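Long-range contact in diguanylate cyclase/phosphodiesterase (Caldicellulosiruptor saccharolyticus, PDB 3MTK), which is a GGDEF-domain fragment of a longer protein that also carries PAS and EAL domains and probably hydrolyses cyclic di-GMP: residues 33-45 with 119-131. Residues are numbered along the deposited sequence; the frame is centred on the assembly and turned at random.
Sequences DCIDTYLIFLEVR and IRVNFNIGAAQIE
Ile-40 and Ile-125 meet through their CG2 methyls at 3.5 Å, closer than ordinary van der Waals contact, in the middle of two antiparallel neighbours of the GGDEF-domain sheet, strands 37-44 and 123-129. With CG1 beside the backbone N (chi1 -74°), Ile-125 sends CG2 across to Ile-40 and lays CG1 alongside Leu-42, 3.6 Å from its CG. The CB of Ala-127 abuts Ile-40 CG1 on the same face, and Met-104 of helix 97-108 covers Leu-42 and Ile-125. Further along, Val-44 CG2 lies beside Phe-123 CE2, both residues packing on Ile-66 of helix 56-74. Beneath these side chains, reciprocal backbone bonds join Leu-39 with Ala-128 and Phe-41 with Gly-126. The buried carboxylate of Glu-43, extended away from strand 123-129, forms a salt bridge with Lys-152. Ile-130 is buried too, its CG2 against Cys-34 SG and its CD1 against Thr-37 CG2, while its N bonds to Thr-37 O.

The partly exposed residues are polar. Gln-129, bent at chi2 (96°), sets its amide obliquely to the Tyr-38 ring; its NE2 donates at 3.0 Å to the anti lone pair of Asp-36 OD1, which lies 30° out of the Gln-129 amide plane. At the other end Arg-45 N reaches Asn-122 O from above the carbonyl plane, 2.7 Å away, and a water bridges Arg-45 O and Asn-122 N. The chemistry thus implies a register set by main-chain bonds and a closely packed aliphatic face, to which polar side chains and, at the Arg-45 end, a bridging water add.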
loop_
_atom_site.group_PDB
_atom_site.type_symbol
_atom_site.label_atom_id
_atom_site.label_comp_id
_atom_site.label_asym_id
_atom_site.label_seq_id
_atom_site.Cartn_x
_atom_site.Cartn_y
_atom_site.Cartn_z
ATOM N N ASP A 33 -3.141 -1.762 -23.405
ATOM C CA ASP A 33 -3.829 -2.569 -22.412
ATOM C C ASP A 33 -3.072 -2.716 -21.107
ATOM O O ASP A 33 -1.963 -3.261 -21.055
ATOM C CB ASP A 33 -4.135 -3.963 -22.969
ATOM C CG ASP A 33 -5.215 -3.940 -24.035
ATOM O OD1 ASP A 33 -5.589 -5.026 -24.526
ATOM O OD2 ASP A 33 -5.688 -2.839 -24.391
ATOM N N CYS A 34 -3.693 -2.214 -20.049
ATOM C CA CYS A 34 -3.130 -2.309 -18.720
ATOM C C CYS A 34 -3.552 -3.690 -18.230
ATOM O O CYS A 34 -4.196 -3.825 -17.192
ATOM C CB CYS A 34 -3.716 -1.214 -17.834
ATOM S SG CYS A 34 -3.390 0.457 -18.446
ATOM N N ILE A 35 -3.184 -4.700 -19.019
ATOM C CA ILE A 35 -3.490 -6.105 -18.755
ATOM C C ILE A 35 -3.778 -6.388 -17.290
ATOM O O ILE A 35 -2.935 -6.911 -16.559
ATOM C CB ILE A 35 -2.334 -7.030 -19.240
ATOM C CG1 ILE A 35 -2.569 -8.471 -18.773
ATOM C CG2 ILE A 35 -0.992 -6.507 -18.728
ATOM C CD1 ILE A 35 -3.941 -9.020 -19.106
ATOM N N ASP A 36 -4.991 -6.053 -16.874
ATOM C CA ASP A 36 -5.393 -6.251 -15.496
ATOM C C ASP A 36 -4.258 -5.864 -14.554
ATOM O O ASP A 36 -3.618 -6.708 -13.917
ATOM C CB ASP A 36 -5.824 -7.694 -15.285
ATOM C CG ASP A 36 -7.071 -8.035 -16.080
ATOM O OD1 ASP A 36 -7.962 -7.164 -16.171
ATOM O OD2 ASP A 36 -7.172 -9.165 -16.606
ATOM N N THR A 37 -4.008 -4.561 -14.508
ATOM C CA THR A 37 -2.985 -3.975 -13.666
ATOM C C THR A 37 -3.796 -3.224 -12.627
ATOM O O THR A 37 -4.765 -2.547 -12.971
ATOM C CB THR A 37 -2.135 -2.979 -14.457
ATOM O OG1 THR A 37 -1.693 -3.596 -15.670
ATOM C CG2 THR A 37 -0.932 -2.557 -13.645
ATOM N N TYR A 38 -3.416 -3.334 -11.364
ATOM C CA TYR A 38 -4.176 -2.662 -10.326
ATOM C C TYR A 38 -3.394 -1.726 -9.421
ATOM O O TYR A 38 -2.197 -1.901 -9.195
ATOM C CB TYR A 38 -4.877 -3.694 -9.433
ATOM C CG TYR A 38 -5.826 -4.622 -10.150
ATOM C CD1 TYR A 38 -5.350 -5.648 -10.968
ATOM C CD2 TYR A 38 -7.205 -4.473 -10.014
ATOM C CE1 TYR A 38 -6.226 -6.500 -11.633
ATOM C CE2 TYR A 38 -8.088 -5.321 -10.675
ATOM C CZ TYR A 38 -7.591 -6.329 -11.481
ATOM O OH TYR A 38 -8.463 -7.168 -12.132
ATOM N N LEU A 39 -4.095 -0.724 -8.908
ATOM C CA LEU A 39 -3.524 0.212 -7.956
ATOM C C LEU A 39 -4.079 -0.315 -6.638
ATOM O O LEU A 39 -5.278 -0.597 -6.541
ATOM C CB LEU A 39 -4.039 1.631 -8.188
ATOM C CG LEU A 39 -3.534 2.658 -7.167
ATOM C CD1 LEU A 39 -2.020 2.726 -7.213
ATOM C CD2 LEU A 39 -4.135 4.017 -7.456
ATOM N N ILE A 40 -3.219 -0.470 -5.639
ATOM C CA ILE A 40 -3.645 -0.971 -4.340
ATOM C C ILE A 40 -3.172 -0.057 -3.225
ATOM O O ILE A 40 -2.010 0.373 -3.203
ATOM C CB ILE A 40 -3.091 -2.392 -4.080
ATOM C CG1 ILE A 40 -3.532 -3.327 -5.201
ATOM C CG2 ILE A 40 -3.621 -2.931 -2.760
ATOM C CD1 ILE A 40 -2.739 -4.602 -5.256
ATOM N N PHE A 41 -4.087 0.236 -2.308
ATOM C CA PHE A 41 -3.817 1.085 -1.158
ATOM C C PHE A 41 -3.851 0.240 0.119
ATOM O O PHE A 41 -4.860 -0.399 0.424
ATOM C CB PHE A 41 -4.880 2.193 -1.070
ATOM C CG PHE A 41 -4.529 3.459 -1.814
ATOM C CD1 PHE A 41 -3.419 3.521 -2.652
ATOM C CD2 PHE A 41 -5.325 4.591 -1.683
ATOM C CE1 PHE A 41 -3.108 4.696 -3.356
ATOM C CE2 PHE A 41 -5.024 5.778 -2.382
ATOM C CZ PHE A 41 -3.910 5.827 -3.223
ATOM N N LEU A 42 -2.745 0.212 0.854
ATOM C CA LEU A 42 -2.709 -0.545 2.100
ATOM C C LEU A 42 -2.552 0.422 3.260
ATOM O O LEU A 42 -1.649 1.275 3.267
ATOM C CB LEU A 42 -1.539 -1.532 2.158
ATOM C CG LEU A 42 -1.411 -2.736 1.241
ATOM C CD1 LEU A 42 -0.837 -2.309 -0.122
ATOM C CD2 LEU A 42 -0.470 -3.727 1.896
ATOM N N GLU A 43 -3.412 0.279 4.254
ATOM C CA GLU A 43 -3.335 1.148 5.415
ATOM C C GLU A 43 -2.977 0.354 6.669
ATOM O O GLU A 43 -3.580 -0.679 6.963
ATOM C CB GLU A 43 -4.666 1.878 5.616
ATOM C CG GLU A 43 -4.635 2.875 6.768
ATOM C CD GLU A 43 -5.913 3.679 6.895
ATOM O OE1 GLU A 43 -6.575 3.905 5.864
ATOM O OE2 GLU A 43 -6.246 4.099 8.022
ATOM N N VAL A 44 -1.983 0.832 7.403
ATOM C CA VAL A 44 -1.570 0.181 8.646
ATOM C C VAL A 44 -2.510 0.713 9.721
ATOM O O VAL A 44 -2.521 1.912 10.003
ATOM C CB VAL A 44 -0.126 0.549 9.017
ATOM C CG1 VAL A 44 0.342 -0.321 10.152
ATOM C CG2 VAL A 44 0.783 0.383 7.809
ATOM N N ARG A 45 -3.305 -0.160 10.325
ATOM C CA ARG A 45 -4.262 0.303 11.337
ATOM C C ARG A 45 -3.682 0.656 12.707
ATOM O O ARG A 45 -2.667 0.109 13.138
ATOM C CB ARG A 45 -5.377 -0.731 11.523
ATOM C CG ARG A 45 -6.130 -1.102 10.246
ATOM C CD ARG A 45 -6.668 0.125 9.539
ATOM N NE ARG A 45 -7.484 0.956 10.419
ATOM C CZ ARG A 45 -8.740 0.688 10.763
ATOM N NH1 ARG A 45 -9.348 -0.394 10.301
ATOM N NH2 ARG A 45 -9.394 1.505 11.578
ATOM N N ILE A 119 5.790 -7.783 17.350
ATOM C CA ILE A 119 4.644 -6.927 17.084
ATOM C C ILE A 119 3.724 -7.403 15.976
ATOM O O ILE A 119 4.164 -7.856 14.918
ATOM C CB ILE A 119 5.118 -5.494 16.768
ATOM C CG1 ILE A 119 6.035 -5.013 17.893
ATOM C CG2 ILE A 119 3.916 -4.545 16.626
ATOM C CD1 ILE A 119 6.691 -3.689 17.613
ATOM N N ARG A 120 2.434 -7.296 16.247
ATOM C CA ARG A 120 1.399 -7.678 15.308
ATOM C C ARG A 120 0.557 -6.440 15.026
ATOM O O ARG A 120 0.162 -5.731 15.949
ATOM C CB ARG A 120 0.525 -8.776 15.912
ATOM C CG ARG A 120 1.056 -10.174 15.718
ATOM C CD ARG A 120 0.241 -11.175 16.515
ATOM N NE ARG A 120 0.221 -12.498 15.890
ATOM C CZ ARG A 120 -0.404 -12.781 14.747
ATOM N NH1 ARG A 120 -1.062 -11.834 14.094
ATOM N NH2 ARG A 120 -0.375 -14.013 14.256
ATOM N N VAL A 121 0.292 -6.179 13.750
ATOM C CA VAL A 121 -0.505 -5.033 13.353
ATOM C C VAL A 121 -1.610 -5.456 12.421
ATOM O O VAL A 121 -1.556 -6.526 11.834
ATOM C CB VAL A 121 0.329 -3.992 12.615
ATOM C CG1 VAL A 121 1.235 -3.269 13.582
ATOM C CG2 VAL A 121 1.128 -4.676 11.526
ATOM N N ASN A 122 -2.608 -4.596 12.287
ATOM C CA ASN A 122 -3.740 -4.839 11.413
ATOM C C ASN A 122 -3.656 -3.918 10.222
ATOM O O ASN A 122 -2.990 -2.886 10.284
ATOM C CB ASN A 122 -5.035 -4.592 12.163
ATOM C CG ASN A 122 -5.329 -5.687 13.144
ATOM O OD1 ASN A 122 -5.978 -5.470 14.165
ATOM N ND2 ASN A 122 -4.856 -6.888 12.833
ATOM N N PHE A 123 -4.331 -4.303 9.140
ATOM C CA PHE A 123 -4.325 -3.527 7.907
ATOM C C PHE A 123 -5.702 -3.519 7.273
ATOM O O PHE A 123 -6.637 -4.141 7.767
ATOM C CB PHE A 123 -3.362 -4.139 6.872
ATOM C CG PHE A 123 -1.940 -4.330 7.363
ATOM C CD1 PHE A 123 -1.616 -5.376 8.220
ATOM C CD2 PHE A 123 -0.933 -3.479 6.946
ATOM C CE1 PHE A 123 -0.308 -5.571 8.654
ATOM C CE2 PHE A 123 0.380 -3.666 7.371
ATOM C CZ PHE A 123 0.692 -4.715 8.227
ATOM N N ASN A 124 -5.794 -2.800 6.160
ATOM C CA ASN A 124 -6.987 -2.718 5.338
ATOM C C ASN A 124 -6.465 -2.401 3.950
ATOM O O ASN A 124 -5.433 -1.725 3.797
ATOM C CB ASN A 124 -7.953 -1.654 5.840
ATOM C CG ASN A 124 -9.025 -2.243 6.753
ATOM O OD1 ASN A 124 -9.877 -3.033 6.307
ATOM N ND2 ASN A 124 -8.977 -1.885 8.031
ATOM N N ILE A 125 -7.150 -2.918 2.938
ATOM C CA ILE A 125 -6.708 -2.725 1.574
ATOM C C ILE A 125 -7.794 -2.276 0.615
ATOM O O ILE A 125 -8.884 -2.847 0.581
ATOM C CB ILE A 125 -6.064 -4.023 1.042
ATOM C CG1 ILE A 125 -4.682 -4.193 1.674
ATOM C CG2 ILE A 125 -5.969 -3.995 -0.465
ATOM C CD1 ILE A 125 -3.974 -5.493 1.283
ATOM N N GLY A 126 -7.478 -1.240 -0.151
ATOM C CA GLY A 126 -8.398 -0.725 -1.142
ATOM C C GLY A 126 -7.681 -0.864 -2.470
ATOM O O GLY A 126 -6.520 -0.455 -2.593
ATOM N N ALA A 127 -8.340 -1.449 -3.463
ATOM C CA ALA A 127 -7.697 -1.631 -4.766
ATOM C C ALA A 127 -8.574 -1.172 -5.928
ATOM O O ALA A 127 -9.800 -1.135 -5.818
ATOM C CB ALA A 127 -7.309 -3.097 -4.948
ATOM N N ALA A 128 -7.944 -0.826 -7.045
ATOM C CA ALA A 128 -8.700 -0.372 -8.207
ATOM C C ALA A 128 -8.042 -0.717 -9.549
ATOM O O ALA A 128 -6.837 -0.535 -9.734
ATOM C CB ALA A 128 -8.934 1.126 -8.109
ATOM N N GLN A 129 -8.853 -1.228 -10.471
ATOM C CA GLN A 129 -8.411 -1.592 -11.815
ATOM C C GLN A 129 -7.887 -0.346 -12.524
ATOM O O GLN A 129 -8.646 0.598 -12.759
ATOM C CB GLN A 129 -9.598 -2.147 -12.604
ATOM C CG GLN A 129 -9.281 -2.643 -14.011
ATOM C CD GLN A 129 -9.039 -4.135 -14.050
ATOM O OE1 GLN A 129 -9.857 -4.920 -13.562
ATOM N NE2 GLN A 129 -7.917 -4.540 -14.634
ATOM N N ILE A 130 -6.597 -0.328 -12.852
ATOM C CA ILE A 130 -6.019 0.814 -13.554
ATOM C C ILE A 130 -6.639 0.920 -14.945
ATOM O O ILE A 130 -6.707 -0.064 -15.683
ATOM C CB ILE A 130 -4.495 0.673 -13.733
ATOM C CG1 ILE A 130 -3.780 0.921 -12.404
ATOM C CG2 ILE A 130 -4.013 1.640 -14.812
ATOM C CD1 ILE A 130 -2.269 0.877 -12.505
ATOM N N GLU A 131 -7.080 2.121 -15.303
ATOM C CA GLU A 131 -7.696 2.340 -16.605
ATOM C C GLU A 131 -8.096 3.805 -16.767
ATOM O O GLU A 131 -8.315 4.510 -15.780
ATOM C CB GLU A 131 -8.928 1.444 -16.744
ATOM C CG GLU A 131 -9.462 1.312 -18.154
ATOM C CD GLU A 131 -10.694 0.430 -18.209
ATOM O OE1 GLU A 131 -11.155 0.109 -19.329
ATOM O OE2 GLU A 131 -11.201 0.062 -17.124
HETATM O O HOH W 1 -2.992 -2.573 14.097
#